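PDB 4AJ9: catalase-3, which breaks down hydrogen peroxide to water and oxygen at a haem group, protecting the cell from peroxide damage. Local coordinates for the interface of chains A and B. Coordinates in Å, arbitrary orientation; residue numbers count along the deposited sequence, not the author numbering. Chains: chain A/B, Catalase-3.

The interface of chains A and B. Residues chain A 604-606; chain B 458, 462, 465, 675-677.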
loop_
_atom_site.group_PDB
_atom_site.type_symbol
_atom_site.label_atom_id
_atom_site.label_comp_id
_atom_site.label_asym_id
_atom_site.label_seq_id
_atom_site.Cartn_x
_atom_site.Cartn_y
_atom_site.Cartn_z
ATOM N N MET A 604 2.665 39.007 41.274
ATOM C CA MET A 604 3.839 38.145 41.256
ATOM C C MET A 604 3.693 36.899 42.126
ATOM O O MET A 604 4.625 36.517 42.831
ATOM C CB MET A 604 5.084 38.931 41.668
ATOM C CG MET A 604 5.312 40.175 40.833
ATOM S SD MET A 604 6.839 41.028 41.255
ATOM C CE MET A 604 7.976 40.245 40.119
ATOM N N SER A 605 2.528 36.265 42.066
ATOM C CA SER A 605 2.320 35.013 42.773
ATOM C C SER A 605 3.099 33.870 42.111
ATOM O O SER A 605 3.310 33.873 40.902
ATOM C CB SER A 605 0.832 34.679 42.813
ATOM O OG SER A 605 0.642 33.328 43.198
ATOM N N PRO A 606 3.528 32.878 42.899
ATOM C CA PRO A 606 4.107 31.693 42.253
ATOM C C PRO A 606 3.073 30.953 41.410
ATOM O O PRO A 606 3.446 30.071 40.633
ATOM C CB PRO A 606 4.521 30.814 43.442
ATOM C CG PRO A 606 4.661 31.765 44.585
ATOM C CD PRO A 606 3.628 32.822 44.368
ATOM N N GLN B 458 10.390 24.478 41.564
ATOM C CA GLN B 458 9.209 25.312 41.363
ATOM C C GLN B 458 8.686 25.203 39.925
ATOM O O GLN B 458 7.475 25.153 39.699
ATOM C CB GLN B 458 9.496 26.776 41.706
ATOM C CG GLN B 458 8.231 27.645 41.741
ATOM C CD GLN B 458 7.284 27.229 42.860
ATOM O OE1 GLN B 458 7.663 27.215 44.036
ATOM N NE2 GLN B 458 6.051 26.873 42.497
ATOM N N ASN B 462 5.082 24.169 38.869
ATOM C CA ASN B 462 4.246 25.069 38.081
ATOM C C ASN B 462 3.781 24.463 36.769
ATOM O O ASN B 462 2.769 24.881 36.208
ATOM C CB ASN B 462 4.952 26.396 37.824
ATOM C CG ASN B 462 4.983 27.264 39.054
ATOM O OD1 ASN B 462 4.326 26.957 40.056
ATOM N ND2 ASN B 462 5.741 28.349 38.995
ATOM N N ARG B 465 0.904 22.205 37.966
ATOM C CA ARG B 465 -0.222 23.113 38.239
ATOM C C ARG B 465 -0.919 23.533 36.957
ATOM O O ARG B 465 -2.140 23.479 36.873
ATOM C CB ARG B 465 0.236 24.374 38.984
ATOM C CG ARG B 465 0.547 24.151 40.454
ATOM C CD ARG B 465 1.295 25.332 41.013
ATOM N NE ARG B 465 1.224 25.403 42.466
ATOM C CZ ARG B 465 1.853 26.314 43.199
ATOM N NH1 ARG B 465 2.633 27.213 42.613
ATOM N NH2 ARG B 465 1.714 26.316 44.521
ATOM N N ALA B 675 9.099 33.688 41.301
ATOM C CA ALA B 675 8.611 33.532 42.668
ATOM C C ALA B 675 8.491 32.065 43.052
ATOM O O ALA B 675 8.090 31.222 42.240
ATOM C CB ALA B 675 7.276 34.224 42.831
ATOM N N VAL B 676 8.827 31.772 44.304
ATOM C CA VAL B 676 8.730 30.423 44.832
ATOM C C VAL B 676 7.676 30.361 45.939
ATOM O O VAL B 676 7.471 31.331 46.669
ATOM C CB VAL B 676 10.098 29.937 45.355
ATOM C CG1 VAL B 676 9.985 28.534 45.946
ATOM C CG2 VAL B 676 11.120 29.958 44.233
ATOM N N ASP B 677 6.996 29.225 46.048
ATOM C CA ASP B 677 5.985 29.035 47.084
ATOM C C ASP B 677 6.595 29.273 48.466
ATOM O O ASP B 677 7.625 28.696 48.808
ATOM C CB ASP B 677 5.394 27.625 47.005
ATOM C CG ASP B 677 4.659 27.362 45.689
ATOM O OD1 ASP B 677 3.867 28.226 45.251
ATOM O OD2 ASP B 677 4.874 26.284 45.098
#
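A:Pro606 presses its ring edge against the C-terminal loop of chain B, a worked case of an apolar knob set against polar groups bonded to one another within chain B, with one methyl beside them. The patch belongs to the two-fold interface between copies of this catalase, which is deposited as a tetramer; its centre lies about 30 Å from the active-site B:His65, so its likely part is in assembly.

The tight part is the proline ring. CG of A:Pro606 lies 3.5 Å from the carbonyl O of B:Val676, and its CB meets the carboxylate oxygen OD1 of B:Asp677 at 3.2 Å. The methyl CB of B:Ala675 packs near the same ring from another side, 4.0 Å from CG.

Behind this surface, chain B fixes its own side chains. The extended B:Arg465 turns the end of its guanidinium to B:Asp677, NH1 and NH2 both gripping OD1 in the guanidinium plane; NH2 forms a salt bridge of 3.0 Å. CG of B:Asp677 stands beside its backbone N (chi1 -63°), which lets OD1 take both N-H groups while the proline CB approaches from a different direction. B:Gln458 braces the same aspartate twice, its OE1 taking the backbone N-H and its NE2 reaching OD2 from above the carboxylate plane.

Toward A:Met604 the contact slackens. Its backbone O still rests 3.5 Å from CB of B:Ala675, but the residue is poorly ordered, and A:Ser605 hardly touches chain B.

On helix 454-468, the B:Asn462 amide faces O of A:Pro606, OD1 and ND2 each 3.3 Å away, without a hydrogen bond. That OD1 accepts from NE2 of B:Gln458 and, at 3.1 Å and nearly along its C=O axis, from NH1 of B:Arg465.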